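Local coordinates for protein galactose-binding lectin (Arachis hypogaea, PDB 2TEP) that binds carbohydrates as a tetrameric, calcium- and manganese-containing legume lectin specific for D-galactose, at residues N38-V43 and G210-R215; D83-F88 and V120-Y125. All coordinates share one frame; numbering follows the deposited sequence.

Interaction 1: residues N38-V43 and G210-R215; sequences NKVNSV and GSLGGR. With GAL (beta-D-galactopyranose), chain E; NGA (2-acetamido-2-deoxy-beta-D-galactopyranose), chain B.
In the sugar-binding site of this legume lectin, loop 210-215, which joins strands 201-209 and 216-229, backs onto loop 38-43 through Asn41, Val40 and Arg215. A single direct hydrogen bond ties the backbones, from Gly210 N to Ser42 O (3.0 Å), and next to it Asn41 CA directs its hydrogen at Gly210 O in a close CA-H...O contact. The amide of Asn41 reaches back over the loop so that ND2 lies 3.2 Å from Ser211 CA. A water accepts from both Asn41 ND2 and Leu212 N, 2.7 Å from the former, and donates to O7 of the N-acetylgalactosamine; Asn41 thus serves the sugar at second hand.

Of the two loops, 210-215 makes the direct contacts to the sugars. Ser211 OG sits between its own backbone N and carbonyl carbon (chi1 61°), where it accepts from Gly214 N in an ST motif and also lies within bonding distance of galactose O4 (2.9 Å) and O5, its one proton having more than one acceptor within reach. Gly213 N donates to O4 of the N-acetylgalactosamine at 2.7 Å.

Behind the loop, Arg215 runs extended from CG to NE and grips Leu212 O side-on with NE and NH2, the latter at 2.9 Å. Lys39 O lies above the centre of one guanidinium face, while Val40 CG2 reaches NH2 and the other methyl, CG1, rests against Leu212 CB at 4.3 Å. Arg215 NH1 also donates to Leu37 O, just ahead of Asn38.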
loop_
_atom_site.group_PDB
_atom_site.type_symbol
_atom_site.label_atom_id
_atom_site.label_comp_id
_atom_site.label_asym_id
_atom_site.label_seq_id
_atom_site.Cartn_x
_atom_site.Cartn_y
_atom_site.Cartn_z
ATOM N N ASN A 38 16.933 -29.895 -18.400
ATOM C CA ASN A 38 17.866 -30.975 -18.694
ATOM C C ASN A 38 17.930 -32.042 -17.593
ATOM O O ASN A 38 18.667 -33.011 -17.719
ATOM C CB ASN A 38 19.271 -30.423 -19.001
ATOM C CG ASN A 38 19.274 -29.398 -20.143
ATOM O OD1 ASN A 38 19.167 -29.747 -21.323
ATOM N ND2 ASN A 38 19.410 -28.120 -19.785
ATOM N N LYS A 39 17.132 -31.894 -16.536
ATOM C CA LYS A 39 17.130 -32.864 -15.439
ATOM C C LYS A 39 15.954 -33.836 -15.351
ATOM O O LYS A 39 14.783 -33.434 -15.379
ATOM C CB LYS A 39 17.237 -32.153 -14.104
ATOM C CG LYS A 39 18.642 -31.758 -13.715
ATOM C CD LYS A 39 18.675 -31.332 -12.262
ATOM C CE LYS A 39 18.073 -32.405 -11.377
ATOM N NZ LYS A 39 18.087 -31.987 -9.953
ATOM N N VAL A 40 16.278 -35.111 -15.153
ATOM C CA VAL A 40 15.258 -36.147 -15.010
ATOM C C VAL A 40 14.639 -35.842 -13.663
ATOM O O VAL A 40 15.341 -35.368 -12.764
ATOM C CB VAL A 40 15.856 -37.593 -14.989
ATOM C CG1 VAL A 40 14.810 -38.589 -14.536
ATOM C CG2 VAL A 40 16.346 -38.000 -16.373
ATOM N N ASN A 41 13.320 -35.995 -13.578
ATOM C CA ASN A 41 12.568 -35.743 -12.346
ATOM C C ASN A 41 13.026 -34.450 -11.677
ATOM O O ASN A 41 13.435 -34.443 -10.514
ATOM C CB ASN A 41 12.691 -36.925 -11.374
ATOM C CG ASN A 41 12.175 -38.233 -11.962
ATOM O OD1 ASN A 41 12.626 -39.315 -11.582
ATOM N ND2 ASN A 41 11.229 -38.143 -12.880
ATOM N N SER A 42 13.028 -33.375 -12.459
ATOM C CA SER A 42 13.433 -32.056 -11.982
ATOM C C SER A 42 12.355 -31.487 -11.033
ATOM O O SER A 42 11.155 -31.696 -11.258
ATOM C CB SER A 42 13.622 -31.135 -13.193
ATOM O OG SER A 42 14.217 -29.902 -12.838
ATOM N N VAL A 43 12.765 -30.846 -9.940
ATOM C CA VAL A 43 11.805 -30.259 -8.995
ATOM C C VAL A 43 12.323 -28.914 -8.551
ATOM O O VAL A 43 13.498 -28.785 -8.233
ATOM C CB VAL A 43 11.594 -31.104 -7.702
ATOM C CG1 VAL A 43 10.722 -30.346 -6.708
ATOM C CG2 VAL A 43 10.936 -32.408 -8.026
ATOM N N GLY A 210 8.750 -32.225 -13.057
ATOM C CA GLY A 210 8.772 -32.872 -14.361
ATOM C C GLY A 210 9.345 -34.281 -14.196
ATOM O O GLY A 210 9.864 -34.616 -13.122
ATOM N N SER A 211 9.268 -35.101 -15.241
ATOM C CA SER A 211 9.766 -36.480 -15.190
ATOM C C SER A 211 10.863 -36.718 -16.231
ATOM O O SER A 211 11.555 -35.783 -16.629
ATOM C CB SER A 211 8.612 -37.460 -15.410
ATOM O OG SER A 211 8.024 -37.271 -16.682
ATOM N N LEU A 212 11.040 -37.964 -16.656
ATOM C CA LEU A 212 12.055 -38.267 -17.657
ATOM C C LEU A 212 11.659 -37.710 -19.016
ATOM O O LEU A 212 12.490 -37.154 -19.735
ATOM C CB LEU A 212 12.276 -39.779 -17.763
ATOM C CG LEU A 212 13.437 -40.253 -18.644
ATOM C CD1 LEU A 212 13.734 -41.688 -18.302
ATOM C CD2 LEU A 212 13.138 -40.128 -20.123
ATOM N N GLY A 213 10.398 -37.917 -19.386
ATOM C CA GLY A 213 9.901 -37.441 -20.664
ATOM C C GLY A 213 8.889 -36.322 -20.549
ATOM O O GLY A 213 8.419 -35.802 -21.556
ATOM N N GLY A 214 8.529 -35.956 -19.326
ATOM C CA GLY A 214 7.569 -34.882 -19.139
ATOM C C GLY A 214 8.327 -33.657 -18.677
ATOM O O GLY A 214 8.861 -33.656 -17.568
ATOM N N ARG A 215 8.408 -32.631 -19.519
ATOM C CA ARG A 215 9.136 -31.418 -19.183
ATOM C C ARG A 215 8.566 -30.266 -19.964
ATOM O O ARG A 215 8.102 -30.441 -21.078
ATOM C CB ARG A 215 10.619 -31.561 -19.543
ATOM C CG ARG A 215 11.283 -32.839 -19.036
ATOM C CD ARG A 215 12.748 -32.861 -19.358
ATOM N NE ARG A 215 13.284 -34.212 -19.232
ATOM C CZ ARG A 215 14.575 -34.506 -19.308
ATOM N NH1 ARG A 215 15.458 -33.542 -19.497
ATOM N NH2 ARG A 215 14.974 -35.764 -19.220
HETATM C C1 GAL E . 5.583 -39.708 -16.512
HETATM C C2 GAL E . 5.165 -38.975 -15.325
HETATM C C3 GAL E . 3.929 -38.149 -15.525
HETATM C C4 GAL E . 4.228 -37.181 -16.675
HETATM C C5 GAL E . 4.516 -38.097 -17.930
HETATM C C6 GAL E . 4.725 -37.504 -19.318
HETATM O O2 GAL E . 4.864 -39.926 -14.375
HETATM O O3 GAL E . 3.672 -37.517 -14.270
HETATM O O4 GAL E . 5.286 -36.330 -16.292
HETATM O O5 GAL E . 5.670 -38.899 -17.688
HETATM O O6 GAL E . 4.815 -38.581 -20.210
HETATM C C1 NGA B . 8.626 -43.261 -17.168
HETATM C C2 NGA B . 8.206 -42.091 -16.299
HETATM C C3 NGA B . 7.223 -41.275 -17.057
HETATM C C4 NGA B . 7.751 -40.713 -18.429
HETATM C C5 NGA B . 8.230 -41.893 -19.226
HETATM C C6 NGA B . 8.964 -41.510 -20.550
HETATM C C7 NGA B . 7.901 -42.077 -13.816
HETATM C C8 NGA B . 7.120 -42.608 -12.617
HETATM N N2 NGA B . 7.573 -42.517 -15.031
HETATM O O1 NGA B . 9.228 -44.261 -16.332
HETATM O O3 NGA B . 6.826 -40.239 -16.180
HETATM O O4 NGA B . 8.775 -39.811 -18.279
HETATM O O5 NGA B . 9.118 -42.759 -18.386
HETATM O O6 NGA B . 9.829 -42.609 -20.931
HETATM O O7 NGA B . 8.845 -41.323 -13.609
HETATM O O HOH W 1 10.797 -40.086 -14.712
#

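Interaction 2: residues D83-F88 and V120-Y125; sequences DGIIFF and VEFDTY. With MN (manganese (II) ion), chain J; CA (calcium ion), chain I; GAL (beta-D-galactopyranose), chain E.
Strands 84-88 and 120-123 run antiparallel, their axes 4.6 Å apart at closest, with Ile85-Phe122 and Phe87-Val120 as hydrogen-bonded pairs and Thr124 N extending the ladder to Asp83 O (3.0 Å). Ile85, Phe87, Val120 and Phe122 share one face, where Ile85 and Phe87 meet strand 64-75. The ring edge of Phe122 comes up to Ile85 O, CD2 at 3.5 Å.

On the other face, Ile86 CG1 packs across Glu121 CB. Glu121 then extends away from Ile86 to bind manganese through OE2 (2.2 Å), while OE1 accepts from a manganese-bound water. Asp123 CG is anti to the backbone N (chi1 -159°), which brings both carboxylate oxygens to calcium; OD2 bridges to manganese, and OD1 accepts from Tyr125 N in an Asx turn. Tyr125 O also binds calcium.

At the strand ends Asp83, preceded by a cis peptide bond, takes galactose O3 on OD1 (2.8 Å) and O4 on OD2 (2.7 Å). Galactose C4 lies over the centre of the Tyr125 ring, 3.5 Å above its plane. With Asn127, Asp132 and His137 completing the metal shells, this is the paired calcium-manganese site of legume lectins, beside the cis-peptide aspartate and stacking aromatic of their sugar pocket.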
loop_
_atom_site.group_PDB
_atom_site.type_symbol
_atom_site.label_atom_id
_atom_site.label_comp_id
_atom_site.label_asym_id
_atom_site.label_seq_id
_atom_site.Cartn_x
_atom_site.Cartn_y
_atom_site.Cartn_z
ATOM N N ASP A 83 4.788 -31.158 -15.534
ATOM C CA ASP A 83 3.526 -31.666 -15.011
ATOM C C ASP A 83 2.558 -30.596 -14.493
ATOM O O ASP A 83 1.376 -30.873 -14.248
ATOM C CB ASP A 83 3.830 -32.655 -13.889
ATOM C CG ASP A 83 4.246 -34.000 -14.410
ATOM O OD1 ASP A 83 3.343 -34.809 -14.710
ATOM O OD2 ASP A 83 5.462 -34.249 -14.535
ATOM N N GLY A 84 3.064 -29.392 -14.265
ATOM C CA GLY A 84 2.204 -28.337 -13.773
ATOM C C GLY A 84 2.781 -27.637 -12.566
ATOM O O GLY A 84 3.796 -28.073 -12.021
ATOM N N ILE A 85 2.097 -26.575 -12.145
ATOM C CA ILE A 85 2.482 -25.708 -11.031
ATOM C C ILE A 85 1.497 -25.829 -9.859
ATOM O O ILE A 85 0.303 -26.064 -10.061
ATOM C CB ILE A 85 2.494 -24.205 -11.522
ATOM C CG1 ILE A 85 3.676 -23.952 -12.464
ATOM C CG2 ILE A 85 2.508 -23.211 -10.336
ATOM C CD1 ILE A 85 3.556 -22.676 -13.244
ATOM N N ILE A 86 1.987 -25.668 -8.637
ATOM C CA ILE A 86 1.112 -25.724 -7.479
ATOM C C ILE A 86 1.465 -24.648 -6.449
ATOM O O ILE A 86 2.641 -24.448 -6.127
ATOM C CB ILE A 86 1.093 -27.129 -6.828
ATOM C CG1 ILE A 86 0.038 -27.176 -5.725
ATOM C CG2 ILE A 86 2.474 -27.524 -6.306
ATOM C CD1 ILE A 86 -0.140 -28.535 -5.115
ATOM N N PHE A 87 0.455 -23.872 -6.057
ATOM C CA PHE A 87 0.589 -22.817 -5.062
ATOM C C PHE A 87 0.227 -23.534 -3.776
ATOM O O PHE A 87 -0.910 -23.973 -3.621
ATOM C CB PHE A 87 -0.431 -21.697 -5.346
ATOM C CG PHE A 87 -0.625 -20.719 -4.203
ATOM C CD1 PHE A 87 0.399 -19.862 -3.813
ATOM C CD2 PHE A 87 -1.851 -20.663 -3.515
ATOM C CE1 PHE A 87 0.217 -18.954 -2.757
ATOM C CE2 PHE A 87 -2.051 -19.759 -2.458
ATOM C CZ PHE A 87 -1.012 -18.905 -2.076
ATOM N N PHE A 88 1.171 -23.652 -2.850
ATOM C CA PHE A 88 0.905 -24.365 -1.596
ATOM C C PHE A 88 1.246 -23.622 -0.296
ATOM O O PHE A 88 2.006 -22.654 -0.282
ATOM C CB PHE A 88 1.613 -25.723 -1.599
ATOM C CG PHE A 88 3.112 -25.624 -1.521
ATOM C CD1 PHE A 88 3.863 -25.336 -2.663
ATOM C CD2 PHE A 88 3.771 -25.796 -0.304
ATOM C CE1 PHE A 88 5.243 -25.219 -2.595
ATOM C CE2 PHE A 88 5.154 -25.680 -0.227
ATOM C CZ PHE A 88 5.885 -25.390 -1.378
ATOM N N VAL A 120 -3.371 -25.029 -4.376
ATOM C CA VAL A 120 -4.112 -25.015 -5.612
ATOM C C VAL A 120 -3.164 -25.430 -6.724
ATOM O O VAL A 120 -2.118 -24.796 -6.928
ATOM C CB VAL A 120 -4.666 -23.604 -5.903
ATOM C CG1 VAL A 120 -5.524 -23.615 -7.147
ATOM C CG2 VAL A 120 -5.462 -23.096 -4.696
ATOM N N GLU A 121 -3.493 -26.524 -7.402
ATOM C CA GLU A 121 -2.658 -26.985 -8.497
ATOM C C GLU A 121 -3.259 -26.583 -9.831
ATOM O O GLU A 121 -4.448 -26.226 -9.924
ATOM C CB GLU A 121 -2.473 -28.507 -8.471
ATOM C CG GLU A 121 -3.765 -29.308 -8.660
ATOM C CD GLU A 121 -3.536 -30.800 -8.704
ATOM O OE1 GLU A 121 -3.240 -31.391 -7.649
ATOM O OE2 GLU A 121 -3.662 -31.383 -9.797
ATOM N N PHE A 122 -2.387 -26.586 -10.832
ATOM C CA PHE A 122 -2.684 -26.286 -12.223
ATOM C C PHE A 122 -1.915 -27.443 -12.819
ATOM O O PHE A 122 -0.704 -27.371 -13.022
ATOM C CB PHE A 122 -2.068 -24.945 -12.614
ATOM C CG PHE A 122 -2.584 -23.807 -11.799
ATOM C CD1 PHE A 122 -3.774 -23.182 -12.140
ATOM C CD2 PHE A 122 -1.938 -23.426 -10.625
ATOM C CE1 PHE A 122 -4.319 -22.206 -11.321
ATOM C CE2 PHE A 122 -2.478 -22.448 -9.799
ATOM C CZ PHE A 122 -3.672 -21.841 -10.148
ATOM N N ASP A 123 -2.618 -28.561 -12.944
ATOM C CA ASP A 123 -2.058 -29.810 -13.430
ATOM C C ASP A 123 -2.259 -29.973 -14.930
ATOM O O ASP A 123 -3.402 -29.993 -15.403
ATOM C CB ASP A 123 -2.741 -30.956 -12.696
ATOM C CG ASP A 123 -1.939 -32.242 -12.703
ATOM O OD1 ASP A 123 -1.098 -32.438 -13.612
ATOM O OD2 ASP A 123 -2.176 -33.072 -11.802
ATOM N N THR A 124 -1.157 -30.118 -15.670
ATOM C CA THR A 124 -1.226 -30.288 -17.114
ATOM C C THR A 124 -1.078 -31.737 -17.584
ATOM O O THR A 124 -1.011 -31.982 -18.794
ATOM C CB THR A 124 -0.165 -29.442 -17.858
ATOM O OG1 THR A 124 1.149 -29.840 -17.447
ATOM C CG2 THR A 124 -0.382 -27.954 -17.620
ATOM N N TYR A 125 -1.001 -32.686 -16.651
ATOM C CA TYR A 125 -0.871 -34.098 -17.012
ATOM C C TYR A 125 -1.702 -35.021 -16.119
ATOM O O TYR A 125 -1.569 -35.011 -14.884
ATOM C CB TYR A 125 0.595 -34.543 -16.996
ATOM C CG TYR A 125 0.805 -35.965 -17.490
ATOM C CD1 TYR A 125 0.543 -37.062 -16.658
ATOM C CD2 TYR A 125 1.182 -36.217 -18.812
ATOM C CE1 TYR A 125 0.641 -38.373 -17.137
ATOM C CE2 TYR A 125 1.281 -37.525 -19.297
ATOM C CZ TYR A 125 1.005 -38.597 -18.457
ATOM O OH TYR A 125 1.072 -39.888 -18.938
HETATM MN MN MN J . -4.258 -33.339 -10.480
HETATM CA CA CA I . -0.979 -34.689 -12.828
HETATM C C1 GAL E . 5.583 -39.708 -16.512
HETATM C C2 GAL E . 5.165 -38.975 -15.325
HETATM C C3 GAL E . 3.929 -38.149 -15.525
HETATM C C4 GAL E . 4.228 -37.181 -16.675
HETATM C C5 GAL E . 4.516 -38.097 -17.930
HETATM C C6 GAL E . 4.725 -37.504 -19.318
HETATM O O2 GAL E . 4.864 -39.926 -14.375
HETATM O O3 GAL E . 3.672 -37.517 -14.270
HETATM O O4 GAL E . 5.286 -36.330 -16.292
HETATM O O5 GAL E . 5.670 -38.899 -17.688
HETATM O O6 GAL E . 4.815 -38.581 -20.210
HETATM O O HOH W 2 -2.835 -33.804 -8.750
HETATM O O HOH W 3 -0.798 -35.020 -11.014
HETATM O O HOH W 4 1.195 -33.745 -13.071
HETATM O O HOH W 5 -5.747 -33.664 -9.326
#

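How the interactions relate
The two contacts, with centres about 15 Å apart, approach the same galactose from different parts of the fold. In sequence, both segments of interaction 2 fall between the two segments of interaction 1, and the contacts touch directly where Gly210 CA packs 3.6 Å from Asp83 OD2. Segments 83-88 and 120-125 supply the carboxylate and aromatic ring for galactose, whereas 210-215 adds a serine hydroxyl and reaches on to the N-acetylgalactosamine. Asp80 and Asn127 also bond to the galactose, and Asp80 is also backbone-bonded to Gly213 and Arg215. The metals belong to interaction 2: calcium lies about 10 Å and manganese about 14 Å from CA of Gly210.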